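Solute-binding periplasmic protein of iron/siderophore ABC transporter (Yersinia pestis, PDB 6B2Y) probably binds chelated iron in the periplasm and delivers it to an ABC transporter for uptake into the cell. Local coordinates at residues I58-G63 with V82-D87; E62-Y67 with N332-P337; V69-G74 with Q370-E375; D131-G136 with V157-V162. One frame throughout, in Å; residues are numbered along the deposited sequence.

How the interactions relate
From the N terminus, interaction 1 closes the first loop. It pairs strand 58-60 with strand 81-85 after a short helical crossover. Residues E62 and G63 end its first segment and also begin interaction 2, which runs 265 residues ahead to the loop after strand 326-330. Interaction 3 starts further along helix 66-70 and reaches the end of helix 360-371. Its segments alternate with those of interactions 1 and 2, so it crosses both. Interaction 4 pairs strands 132-136 and 159-162 and falls within the long loops of interactions 2 and 3. Interactions 1 and 4 build one parallel sheet, while 2 and 3 tie later parts of the chain to helix 66-70.

Interaction 1 of 4, residues I58-G63 with V82-D87; sequences ILLGEG and VGWQGD
L60 faces W84 in a beta-alpha-beta unit whose parallel strands, 58-60 and 81-85, are linked through helix 66-70. Three backbone bonds join them: V82 N to I58 O (3.0 Å), L60 N to G83 O (3.1 Å) and Q85 N to L60 O (2.9 Å). L60 and W84 leave by the same sheet face, and their CB atoms lie 3.8 Å apart. The indole then leads away, with L60 CD1 at its edge. L59 leaves by the other face, where its CD1 packs 3.8 Å from CA of G83, which has no side chain. At the C-terminal end of the pair Q85 takes over. Its CB touches G61 O, and its side chain bends at chi2 (-92°), which places CD. G63 N donates to Q85 OE1 at 2.9 Å, in the carbonyl plane and on a lone pair. D87 N meets the same oxygen from above that plane (2.8 Å), a capping bond at the start of helix 87-91. Q85 NE2 donates to D87 OD1 from above the carboxylate plane. Both donors to OE1 are backbone N-H groups, so the three bonds fix how the amide sits. One side chain thereby joins the loop after strand 58-60 to a helix start.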
loop_
_atom_site.group_PDB
_atom_site.type_symbol
_atom_site.label_atom_id
_atom_site.label_comp_id
_atom_site.label_asym_id
_atom_site.label_seq_id
_atom_site.Cartn_x
_atom_site.Cartn_y
_atom_site.Cartn_z
ATOM N N ILE A 58 -18.859 10.285 -0.646
ATOM C CA ILE A 58 -18.021 9.267 -1.282
ATOM C C ILE A 58 -18.129 7.961 -0.512
ATOM O O ILE A 58 -18.013 7.950 0.719
ATOM C CB ILE A 58 -16.548 9.707 -1.330
ATOM C CG1 ILE A 58 -16.397 11.074 -2.000
ATOM C CG2 ILE A 58 -15.691 8.635 -2.036
ATOM C CD1 ILE A 58 -15.015 11.665 -1.776
ATOM N N LEU A 59 -18.305 6.858 -1.238
ATOM C CA LEU A 59 -18.320 5.516 -0.668
ATOM C C LEU A 59 -17.026 4.809 -1.050
ATOM O O LEU A 59 -16.719 4.681 -2.237
ATOM C CB LEU A 59 -19.523 4.732 -1.182
ATOM C CG LEU A 59 -19.891 3.427 -0.485
ATOM C CD1 LEU A 59 -20.601 3.726 0.834
ATOM C CD2 LEU A 59 -20.775 2.598 -1.408
ATOM N N LEU A 60 -16.287 4.329 -0.063
ATOM C CA LEU A 60 -15.055 3.596 -0.329
ATOM C C LEU A 60 -15.368 2.103 -0.330
ATOM O O LEU A 60 -15.584 1.507 0.734
ATOM C CB LEU A 60 -13.988 3.959 0.698
ATOM C CG LEU A 60 -13.628 5.450 0.655
ATOM C CD1 LEU A 60 -12.559 5.746 1.673
ATOM C CD2 LEU A 60 -13.185 5.869 -0.766
ATOM N N GLY A 61 -15.382 1.504 -1.525
ATOM C CA GLY A 61 -15.702 0.089 -1.677
ATOM C C GLY A 61 -14.635 -0.848 -1.141
ATOM O O GLY A 61 -14.936 -2.012 -0.846
ATOM N N GLU A 62 -13.392 -0.375 -1.057
ATOM C CA GLU A 62 -12.311 -1.013 -0.308
ATOM C C GLU A 62 -11.774 0.016 0.679
ATOM O O GLU A 62 -11.412 1.128 0.283
ATOM C CB GLU A 62 -11.210 -1.514 -1.254
ATOM C CG GLU A 62 -11.777 -2.285 -2.443
ATOM C CD GLU A 62 -10.741 -2.704 -3.471
ATOM O OE1 GLU A 62 -9.525 -2.539 -3.222
ATOM O OE2 GLU A 62 -11.158 -3.234 -4.524
ATOM N N GLY A 63 -11.750 -0.339 1.966
ATOM C CA GLY A 63 -11.523 0.667 2.995
ATOM C C GLY A 63 -10.187 1.373 2.854
ATOM O O GLY A 63 -10.075 2.578 3.107
ATOM N N VAL A 82 -18.964 8.917 3.376
ATOM C CA VAL A 82 -20.250 8.551 3.977
ATOM C C VAL A 82 -20.372 7.058 4.241
ATOM O O VAL A 82 -21.427 6.600 4.712
ATOM C CB VAL A 82 -21.427 9.040 3.110
ATOM C CG1 VAL A 82 -21.346 10.550 2.949
ATOM C CG2 VAL A 82 -21.428 8.341 1.770
ATOM N N GLY A 83 -19.324 6.284 3.969
ATOM C CA GLY A 83 -19.321 4.860 4.243
ATOM C C GLY A 83 -18.048 4.230 3.725
ATOM O O GLY A 83 -17.510 4.684 2.710
ATOM N N TRP A 84 -17.545 3.198 4.395
ATOM C CA TRP A 84 -16.376 2.532 3.846
ATOM C C TRP A 84 -16.391 1.059 4.212
ATOM O O TRP A 84 -16.891 0.662 5.269
ATOM C CB TRP A 84 -15.050 3.166 4.302
ATOM C CG TRP A 84 -14.858 3.437 5.782
ATOM C CD1 TRP A 84 -15.500 2.830 6.844
ATOM C CD2 TRP A 84 -13.946 4.390 6.365
ATOM N NE1 TRP A 84 -15.035 3.347 8.027
ATOM C CE2 TRP A 84 -14.089 4.306 7.765
ATOM C CE3 TRP A 84 -13.021 5.308 5.833
ATOM C CZ2 TRP A 84 -13.345 5.105 8.644
ATOM C CZ3 TRP A 84 -12.286 6.100 6.708
ATOM C CH2 TRP A 84 -12.458 5.999 8.097
ATOM N N GLN A 85 -15.836 0.263 3.306
ATOM C CA GLN A 85 -15.579 -1.143 3.565
ATOM C C GLN A 85 -14.635 -1.293 4.760
ATOM O O GLN A 85 -13.846 -0.402 5.074
ATOM C CB GLN A 85 -14.998 -1.776 2.301
ATOM C CG GLN A 85 -14.908 -3.280 2.299
ATOM C CD GLN A 85 -13.573 -3.738 2.814
ATOM O OE1 GLN A 85 -12.636 -2.933 2.941
ATOM N NE2 GLN A 85 -13.475 -5.020 3.152
ATOM N N GLY A 86 -14.721 -2.443 5.432
ATOM C CA GLY A 86 -14.135 -2.583 6.761
ATOM C C GLY A 86 -12.623 -2.703 6.815
ATOM O O GLY A 86 -12.074 -2.725 7.923
ATOM N N ASP A 87 -11.932 -2.773 5.672
ATOM C CA ASP A 87 -10.498 -3.060 5.705
ATOM C C ASP A 87 -9.688 -1.985 6.425
ATOM O O ASP A 87 -8.627 -2.281 6.982
ATOM C CB ASP A 87 -9.945 -3.216 4.287
ATOM C CG ASP A 87 -10.271 -4.561 3.664
ATOM O OD1 ASP A 87 -10.899 -5.416 4.332
ATOM O OD2 ASP A 87 -9.902 -4.753 2.489
#

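Interaction 2 of 4, residues E62-Y67 with N332-P337; sequences EGRLFY and NYYNSP
R64 reaches N332 through a side chain that bends at chi3 (-71°), and CG of N332 lies anti to its own carbonyl carbon (chi1 -72°). R64 NH1 donates to N332 OD1 at 3.1 Å. The oxygen lies in the guanidinium plane and the donor sits nearly along the C=O axis, while the guanidinium and amide planes stand 86° apart. R64 NH1 also lies at the edge of the Y334 ring, 3.8 Å from Y334 CE2. The other terminal nitrogen, NH2, forms a salt bridge with D87. The guanidinium is held at two nitrogens, by N332 across the contact and by D87, which should limit its rotation. Y67 packs beside the same loop. Its CB is 3.7 Å from S336 OG, and its CD2 is 3.8 Å from S336 CB. The hydroxyl of Y67 is bonded to D92, and S336 OG is bonded to the backbone N of Y338. A water donates to R64 O at 2.8 Å and makes a weak bond to N335 O. A bound sodium ion lies about 5 Å from the Y67 side chain. The contact is near the centre of the chain, between the two sheets, consistent with the ligand cleft of a two-lobed binding protein. Residues 62-67 lead from strand 58-60 into helix 66-70, with helix 87-91 against R64 and Y67. Residues 332-337 connect strand 326-330 to helix 340-350.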
loop_
_atom_site.group_PDB
_atom_site.type_symbol
_atom_site.label_atom_id
_atom_site.label_comp_id
_atom_site.label_asym_id
_atom_site.label_seq_id
_atom_site.Cartn_x
_atom_site.Cartn_y
_atom_site.Cartn_z
ATOM N N GLU A 62 -13.392 -0.375 -1.057
ATOM C CA GLU A 62 -12.311 -1.013 -0.308
ATOM C C GLU A 62 -11.774 0.016 0.679
ATOM O O GLU A 62 -11.412 1.128 0.283
ATOM C CB GLU A 62 -11.210 -1.514 -1.254
ATOM C CG GLU A 62 -11.777 -2.285 -2.443
ATOM C CD GLU A 62 -10.741 -2.704 -3.471
ATOM O OE1 GLU A 62 -9.525 -2.539 -3.222
ATOM O OE2 GLU A 62 -11.158 -3.234 -4.524
ATOM N N GLY A 63 -11.750 -0.339 1.966
ATOM C CA GLY A 63 -11.523 0.667 2.995
ATOM C C GLY A 63 -10.187 1.373 2.854
ATOM O O GLY A 63 -10.075 2.578 3.107
ATOM N N ARG A 64 -9.164 0.643 2.438
ATOM C CA ARG A 64 -7.833 1.225 2.373
ATOM C C ARG A 64 -7.652 2.151 1.172
ATOM O O ARG A 64 -6.600 2.781 1.051
ATOM C CB ARG A 64 -6.795 0.105 2.406
ATOM C CG ARG A 64 -6.661 -0.484 3.838
ATOM C CD ARG A 64 -5.882 -1.777 3.863
ATOM N NE ARG A 64 -6.634 -2.873 3.261
ATOM C CZ ARG A 64 -6.142 -4.092 3.054
ATOM N NH1 ARG A 64 -4.891 -4.375 3.395
ATOM N NH2 ARG A 64 -6.901 -5.029 2.504
ATOM N N LEU A 65 -8.670 2.312 0.323
ATOM C CA LEU A 65 -8.634 3.405 -0.649
ATOM C C LEU A 65 -8.669 4.761 0.033
ATOM O O LEU A 65 -8.433 5.784 -0.619
ATOM C CB LEU A 65 -9.792 3.262 -1.647
ATOM C CG LEU A 65 -9.528 2.117 -2.630
ATOM C CD1 LEU A 65 -10.731 1.818 -3.524
ATOM C CD2 LEU A 65 -8.266 2.408 -3.470
ATOM N N PHE A 66 -8.936 4.797 1.340
ATOM C CA PHE A 66 -8.817 6.036 2.084
ATOM C C PHE A 66 -7.428 6.646 1.953
ATOM O O PHE A 66 -7.296 7.874 1.931
ATOM C CB PHE A 66 -9.154 5.789 3.554
ATOM C CG PHE A 66 -8.869 6.970 4.440
ATOM C CD1 PHE A 66 -9.596 8.140 4.306
ATOM C CD2 PHE A 66 -7.866 6.911 5.396
ATOM C CE1 PHE A 66 -9.332 9.232 5.113
ATOM C CE2 PHE A 66 -7.601 8.003 6.204
ATOM C CZ PHE A 66 -8.338 9.164 6.053
ATOM N N TYR A 67 -6.377 5.821 1.855
ATOM C CA TYR A 67 -5.040 6.394 1.697
ATOM C C TYR A 67 -5.001 7.309 0.482
ATOM O O TYR A 67 -4.490 8.431 0.552
ATOM C CB TYR A 67 -3.976 5.308 1.549
ATOM C CG TYR A 67 -3.924 4.272 2.638
ATOM C CD1 TYR A 67 -3.968 4.618 3.995
ATOM C CD2 TYR A 67 -3.793 2.924 2.309
ATOM C CE1 TYR A 67 -3.905 3.632 4.981
ATOM C CE2 TYR A 67 -3.740 1.945 3.283
ATOM C CZ TYR A 67 -3.795 2.310 4.616
ATOM O OH TYR A 67 -3.729 1.313 5.556
ATOM N N ASN A 332 0.903 -2.501 3.785
ATOM C CA ASN A 332 -0.126 -1.737 3.089
ATOM C C ASN A 332 0.424 -0.870 1.970
ATOM O O ASN A 332 -0.379 -0.371 1.164
ATOM C CB ASN A 332 -0.909 -0.893 4.088
ATOM C CG ASN A 332 -1.816 -1.742 4.957
ATOM O OD1 ASN A 332 -2.501 -2.637 4.467
ATOM N ND2 ASN A 332 -1.808 -1.473 6.262
ATOM N N TYR A 333 1.751 -0.701 1.866
ATOM C CA TYR A 333 2.306 -0.095 0.659
ATOM C C TYR A 333 2.045 -0.957 -0.580
ATOM O O TYR A 333 2.296 -0.497 -1.710
ATOM C CB TYR A 333 3.820 0.166 0.811
ATOM C CG TYR A 333 4.176 1.251 1.832
ATOM C CD1 TYR A 333 3.506 2.466 1.870
ATOM C CD2 TYR A 333 5.207 1.045 2.750
ATOM C CE1 TYR A 333 3.847 3.448 2.813
ATOM C CE2 TYR A 333 5.545 2.008 3.684
ATOM C CZ TYR A 333 4.864 3.197 3.721
ATOM O OH TYR A 333 5.227 4.143 4.667
ATOM N N TYR A 334 1.549 -2.189 -0.410
ATOM C CA TYR A 334 1.236 -3.016 -1.570
ATOM C C TYR A 334 -0.022 -2.548 -2.294
ATOM O O TYR A 334 -0.315 -3.048 -3.386
ATOM C CB TYR A 334 1.120 -4.489 -1.132
ATOM C CG TYR A 334 -0.247 -4.919 -0.645
ATOM C CD1 TYR A 334 -0.885 -6.028 -1.197
ATOM C CD2 TYR A 334 -0.905 -4.216 0.354
ATOM C CE1 TYR A 334 -2.142 -6.413 -0.763
ATOM C CE2 TYR A 334 -2.148 -4.597 0.793
ATOM C CZ TYR A 334 -2.761 -5.696 0.235
ATOM O OH TYR A 334 -4.011 -6.080 0.677
ATOM N N ASN A 335 -0.757 -1.596 -1.724
ATOM C CA ASN A 335 -1.967 -1.067 -2.362
ATOM C C ASN A 335 -2.208 0.360 -1.870
ATOM O O ASN A 335 -3.236 0.677 -1.268
ATOM C CB ASN A 335 -3.170 -1.965 -2.067
ATOM C CG ASN A 335 -4.353 -1.639 -2.944
ATOM O OD1 ASN A 335 -4.208 -0.939 -3.946
ATOM N ND2 ASN A 335 -5.529 -2.146 -2.581
ATOM N N SER A 336 -1.247 1.257 -2.124
ATOM C CA SER A 336 -1.385 2.636 -1.646
ATOM C C SER A 336 -0.506 3.558 -2.466
ATOM O O SER A 336 0.655 3.216 -2.700
ATOM C CB SER A 336 -0.983 2.762 -0.173
ATOM O OG SER A 336 -0.763 4.134 0.153
ATOM N N PRO A 337 -0.985 4.741 -2.854
ATOM C CA PRO A 337 -0.105 5.689 -3.558
ATOM C C PRO A 337 1.014 6.250 -2.686
ATOM O O PRO A 337 1.902 6.945 -3.219
ATOM C CB PRO A 337 -1.061 6.793 -4.016
ATOM C CG PRO A 337 -2.226 6.702 -3.023
ATOM C CD PRO A 337 -2.362 5.250 -2.710
HETATM O O HOH W 1 -5.105 3.508 -1.146
#

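Interaction 3 of 4, residues V69-G74 with Q370-E375; sequences VSLLEG and QFLAVE
L71 and F371 cross obliquely where the end of helix 66-70 meets the end of helix 360-371 in this periplasmic binding protein fold. The touch is by one branch: L71 CD2 lies 3.9 Å from F371 CB, at the root of the aromatic side chain. The F371 ring itself turns to Y192 of helix 186-207, which it meets edge-to-face. One of its faces carries Q370 CB, offset toward the rim. L372 also meets L71 at a slant, methyl to methyl, with the two CD2 atoms 4.2 Å apart. The same L372 CD2 packs closely on S70 OG, at 3.3 Å. That hydroxyl has its polar partners in Y67 O and the hydroxyl of Y338, so the methyl rests on an oxygen already bonded. With chi1 76°, S70 OG sits between its backbone N and carbonyl carbon, where L372 CD2 reaches it. A bound sodium ion lies about 4 Å from the L372 side chain. Further along both segments, A373 CB touches G74 O at 3.7 Å. G74 has a positive phi (61°), which favours glycine and lets the chain turn here. One water joins the two segments: it donates to L71 O at 2.8 Å and to F371 O at 2.7 Å, and accepts a weak bond from G74 N.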
loop_
_atom_site.group_PDB
_atom_site.type_symbol
_atom_site.label_atom_id
_atom_site.label_comp_id
_atom_site.label_asym_id
_atom_site.label_seq_id
_atom_site.Cartn_x
_atom_site.Cartn_y
_atom_site.Cartn_z
ATOM N N VAL A 69 -7.549 8.743 -1.143
ATOM C CA VAL A 69 -8.456 9.876 -1.009
ATOM C C VAL A 69 -7.892 10.906 -0.039
ATOM O O VAL A 69 -8.049 12.116 -0.258
ATOM C CB VAL A 69 -9.850 9.366 -0.592
ATOM C CG1 VAL A 69 -10.769 10.521 -0.149
ATOM C CG2 VAL A 69 -10.473 8.604 -1.734
ATOM N N SER A 70 -7.182 10.458 1.003
ATOM C CA SER A 70 -6.598 11.387 1.974
ATOM C C SER A 70 -5.655 12.397 1.321
ATOM O O SER A 70 -5.530 13.530 1.816
ATOM C CB SER A 70 -5.857 10.615 3.066
ATOM O OG SER A 70 -4.603 10.114 2.605
ATOM N N LEU A 71 -4.983 12.020 0.220
ATOM C CA LEU A 71 -4.056 12.937 -0.438
ATOM C C LEU A 71 -4.756 14.104 -1.120
ATOM O O LEU A 71 -4.085 15.076 -1.488
ATOM C CB LEU A 71 -3.212 12.182 -1.474
ATOM C CG LEU A 71 -2.322 11.081 -0.887
ATOM C CD1 LEU A 71 -1.763 10.200 -2.003
ATOM C CD2 LEU A 71 -1.188 11.657 -0.040
ATOM N N LEU A 72 -6.077 14.039 -1.297
ATOM C CA LEU A 72 -6.821 15.063 -2.016
ATOM C C LEU A 72 -7.631 15.962 -1.102
ATOM O O LEU A 72 -8.085 17.025 -1.549
ATOM C CB LEU A 72 -7.778 14.421 -3.032
ATOM C CG LEU A 72 -7.119 13.459 -4.018
ATOM C CD1 LEU A 72 -8.131 12.799 -4.966
ATOM C CD2 LEU A 72 -6.010 14.170 -4.791
ATOM N N GLU A 73 -7.815 15.567 0.156
ATOM C CA GLU A 73 -8.807 16.166 1.041
ATOM C C GLU A 73 -8.231 17.199 1.998
ATOM O O GLU A 73 -8.996 17.796 2.766
ATOM C CB GLU A 73 -9.507 15.064 1.835
ATOM C CG GLU A 73 -10.338 14.159 0.946
ATOM C CD GLU A 73 -11.417 14.914 0.199
ATOM O OE1 GLU A 73 -12.587 14.897 0.662
ATOM O OE2 GLU A 73 -11.094 15.521 -0.858
ATOM N N GLY A 74 -6.914 17.409 1.984
ATOM C CA GLY A 74 -6.314 18.462 2.793
ATOM C C GLY A 74 -6.558 18.265 4.285
ATOM O O GLY A 74 -6.367 17.177 4.843
ATOM N N GLN A 370 2.634 18.216 3.442
ATOM C CA GLN A 370 2.063 18.819 2.249
ATOM C C GLN A 370 0.633 18.366 1.972
ATOM O O GLN A 370 -0.141 19.130 1.391
ATOM C CB GLN A 370 2.929 18.504 1.024
ATOM C CG GLN A 370 4.179 19.359 0.924
ATOM C CD GLN A 370 5.123 18.851 -0.132
ATOM O OE1 GLN A 370 6.228 18.404 0.176
ATOM N NE2 GLN A 370 4.689 18.894 -1.382
ATOM N N PHE A 371 0.271 17.126 2.330
ATOM C CA PHE A 371 -0.985 16.554 1.858
ATOM C C PHE A 371 -1.944 16.088 2.947
ATOM O O PHE A 371 -3.140 15.959 2.664
ATOM C CB PHE A 371 -0.702 15.374 0.909
ATOM C CG PHE A 371 0.144 15.753 -0.266
ATOM C CD1 PHE A 371 -0.400 16.479 -1.311
ATOM C CD2 PHE A 371 1.481 15.418 -0.315
ATOM C CE1 PHE A 371 0.383 16.853 -2.400
ATOM C CE2 PHE A 371 2.266 15.792 -1.395
ATOM C CZ PHE A 371 1.718 16.520 -2.426
ATOM N N LEU A 372 -1.482 15.855 4.168
ATOM C CA LEU A 372 -2.310 15.191 5.164
ATOM C C LEU A 372 -2.613 16.113 6.347
ATOM O O LEU A 372 -2.026 17.189 6.505
ATOM C CB LEU A 372 -1.628 13.904 5.639
ATOM C CG LEU A 372 -1.352 12.897 4.512
ATOM C CD1 LEU A 372 -0.715 11.665 5.121
ATOM C CD2 LEU A 372 -2.637 12.535 3.768
ATOM N N ALA A 373 -3.547 15.660 7.190
ATOM C CA ALA A 373 -4.007 16.404 8.359
ATOM C C ALA A 373 -3.554 15.793 9.679
ATOM O O ALA A 373 -3.961 16.276 10.744
ATOM C CB ALA A 373 -5.536 16.507 8.342
ATOM N N VAL A 374 -2.746 14.738 9.642
ATOM C CA VAL A 374 -2.204 14.106 10.835
ATOM C C VAL A 374 -0.686 14.180 10.781
ATOM O O VAL A 374 -0.079 14.361 9.721
ATOM C CB VAL A 374 -2.672 12.635 10.996
ATOM C CG1 VAL A 374 -4.151 12.576 11.266
ATOM C CG2 VAL A 374 -2.345 11.821 9.751
ATOM N N GLU A 375 -0.071 14.035 11.951
ATOM C CA GLU A 375 1.376 13.979 12.031
ATOM C C GLU A 375 1.872 12.570 11.726
ATOM O O GLU A 375 1.222 11.580 12.087
ATOM C CB GLU A 375 1.857 14.385 13.426
ATOM C CG GLU A 375 2.904 15.483 13.412
ATOM C CD GLU A 375 2.446 16.687 12.620
ATOM O OE1 GLU A 375 3.158 17.093 11.680
ATOM O OE2 GLU A 375 1.366 17.230 12.933
HETATM O O HOH W 2 -4.275 17.050 0.499
#

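Interaction 4 of 4, residues D131-G136 with V157-V162; sequences DIAIFG and VPVVFV
The rings of F135 and F161 lie on the same face of the sheet, on neighbouring strands, and do not stack. F161 CE1 comes to F135 CB at 3.7 Å, obliquely to both rings. At the edge of the F161 ring, near its plane, sits G136 O, 3.4 Å from F161 CD1. The F135 ring also meets V159 of the neighbouring strand: F135 CD1 lies 3.6 Å from V159 CG1, obliquely to the ring. V159 holds this methyl anti to its backbone N (chi1 174°). A133 is on that face too. The backbones beneath form a parallel ladder. A133 N donates to P158 O (3.0 Å), V160 N to A133 O, F135 N to V160 O, and V162 N to F135 O (2.9 Å). CA-H groups of V159, I134, F161 and G136 add contacts to the carbonyl oxygens. The strand directions differ by 31°. On the opposite face I134 CG2 packs on V162 CG2 at 4.2 Å. I132 CD1 reaches V160 CG2 at 4.0 Å. Before the strands, P158 CD lies 3.2 Å from D131 O, and the D131 carboxylate accepts from the backbone N of E56 and R57. Strands 132-136 and 159-162 are joined by helix 147-154 in a beta-alpha-beta crossover. That helix packs on the face of A133, F135 and V159. Helix 168-182 packs on the face of I134, V160 and V162. Strand 132-136 lies between strands 58-60 and 159-162, and 159-162 is the outermost strand on this side of the five-stranded parallel sheet.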
loop_
_atom_site.group_PDB
_atom_site.type_symbol
_atom_site.label_atom_id
_atom_site.label_comp_id
_atom_site.label_asym_id
_atom_site.label_seq_id
_atom_site.Cartn_x
_atom_site.Cartn_y
_atom_site.Cartn_z
ATOM N N ASP A 131 -22.768 9.868 -3.789
ATOM C CA ASP A 131 -22.573 10.519 -5.084
ATOM C C ASP A 131 -21.680 9.689 -6.000
ATOM O O ASP A 131 -21.761 9.816 -7.226
ATOM C CB ASP A 131 -21.916 11.899 -4.910
ATOM C CG ASP A 131 -22.799 12.907 -4.195
ATOM O OD1 ASP A 131 -24.036 12.842 -4.348
ATOM O OD2 ASP A 131 -22.243 13.782 -3.493
ATOM N N ILE A 132 -20.816 8.859 -5.422
ATOM C CA ILE A 132 -19.801 8.120 -6.161
ATOM C C ILE A 132 -19.254 7.037 -5.239
ATOM O O ILE A 132 -19.254 7.198 -4.010
ATOM C CB ILE A 132 -18.686 9.068 -6.648
ATOM C CG1 ILE A 132 -17.811 8.395 -7.704
ATOM C CG2 ILE A 132 -17.849 9.582 -5.469
ATOM C CD1 ILE A 132 -16.981 9.376 -8.496
ATOM N N ALA A 133 -18.796 5.927 -5.817
ATOM C CA ALA A 133 -18.133 4.860 -5.077
ATOM C C ALA A 133 -16.836 4.490 -5.788
ATOM O O ALA A 133 -16.770 4.520 -7.019
ATOM C CB ALA A 133 -19.036 3.624 -4.947
ATOM N N ILE A 134 -15.804 4.153 -5.019
ATOM C CA ILE A 134 -14.484 3.851 -5.576
ATOM C C ILE A 134 -14.119 2.422 -5.203
ATOM O O ILE A 134 -14.289 2.024 -4.043
ATOM C CB ILE A 134 -13.415 4.833 -5.058
ATOM C CG1 ILE A 134 -13.869 6.286 -5.266
ATOM C CG2 ILE A 134 -12.094 4.576 -5.740
ATOM C CD1 ILE A 134 -13.064 7.292 -4.472
ATOM N N PHE A 135 -13.637 1.651 -6.182
ATOM C CA PHE A 135 -13.122 0.305 -5.950
ATOM C C PHE A 135 -11.770 0.143 -6.621
ATOM O O PHE A 135 -11.358 0.959 -7.445
ATOM C CB PHE A 135 -14.056 -0.780 -6.496
ATOM C CG PHE A 135 -15.359 -0.881 -5.776
ATOM C CD1 PHE A 135 -16.382 0.016 -6.043
ATOM C CD2 PHE A 135 -15.576 -1.895 -4.859
ATOM C CE1 PHE A 135 -17.591 -0.085 -5.390
ATOM C CE2 PHE A 135 -16.784 -1.997 -4.215
ATOM C CZ PHE A 135 -17.788 -1.099 -4.480
ATOM N N GLY A 136 -11.096 -0.958 -6.295
ATOM C CA GLY A 136 -9.860 -1.327 -6.959
ATOM C C GLY A 136 -10.126 -2.370 -8.030
ATOM O O GLY A 136 -11.111 -3.099 -7.964
ATOM N N VAL A 157 -25.665 4.638 -9.118
ATOM C CA VAL A 157 -24.556 5.359 -8.484
ATOM C C VAL A 157 -23.287 5.116 -9.296
ATOM O O VAL A 157 -22.981 3.955 -9.618
ATOM C CB VAL A 157 -24.378 4.910 -7.036
ATOM C CG1 VAL A 157 -23.073 5.451 -6.450
ATOM C CG2 VAL A 157 -25.553 5.370 -6.185
ATOM N N PRO A 158 -22.534 6.160 -9.647
ATOM C CA PRO A 158 -21.322 5.957 -10.455
ATOM C C PRO A 158 -20.255 5.217 -9.661
ATOM O O PRO A 158 -19.985 5.550 -8.509
ATOM C CB PRO A 158 -20.874 7.385 -10.799
ATOM C CG PRO A 158 -21.988 8.294 -10.332
ATOM C CD PRO A 158 -22.722 7.572 -9.274
ATOM N N VAL A 159 -19.635 4.224 -10.296
ATOM C CA VAL A 159 -18.558 3.438 -9.699
ATOM C C VAL A 159 -17.295 3.660 -10.522
ATOM O O VAL A 159 -17.323 3.536 -11.754
ATOM C CB VAL A 159 -18.916 1.941 -9.644
ATOM C CG1 VAL A 159 -17.738 1.127 -9.158
ATOM C CG2 VAL A 159 -20.156 1.702 -8.776
ATOM N N VAL A 160 -16.192 3.983 -9.851
ATOM C CA VAL A 160 -14.920 4.272 -10.517
ATOM C C VAL A 160 -13.871 3.304 -9.977
ATOM O O VAL A 160 -13.717 3.183 -8.756
ATOM C CB VAL A 160 -14.483 5.730 -10.279
ATOM C CG1 VAL A 160 -13.028 5.931 -10.686
ATOM C CG2 VAL A 160 -15.410 6.696 -11.008
ATOM N N PHE A 161 -13.143 2.634 -10.886
ATOM C CA PHE A 161 -12.073 1.708 -10.516
ATOM C C PHE A 161 -10.710 2.379 -10.610
ATOM O O PHE A 161 -10.425 3.085 -11.579
ATOM C CB PHE A 161 -12.080 0.459 -11.402
ATOM C CG PHE A 161 -13.238 -0.445 -11.133
ATOM C CD1 PHE A 161 -13.157 -1.424 -10.146
ATOM C CD2 PHE A 161 -14.427 -0.292 -11.828
ATOM C CE1 PHE A 161 -14.242 -2.242 -9.880
ATOM C CE2 PHE A 161 -15.518 -1.113 -11.559
ATOM C CZ PHE A 161 -15.418 -2.083 -10.589
ATOM N N VAL A 162 -9.874 2.145 -9.595
ATOM C CA VAL A 162 -8.477 2.572 -9.564
ATOM C C VAL A 162 -7.603 1.331 -9.429
ATOM O O VAL A 162 -8.094 0.223 -9.231
ATOM C CB VAL A 162 -8.187 3.559 -8.419
ATOM C CG1 VAL A 162 -8.952 4.861 -8.622
ATOM C CG2 VAL A 162 -8.518 2.897 -7.047
#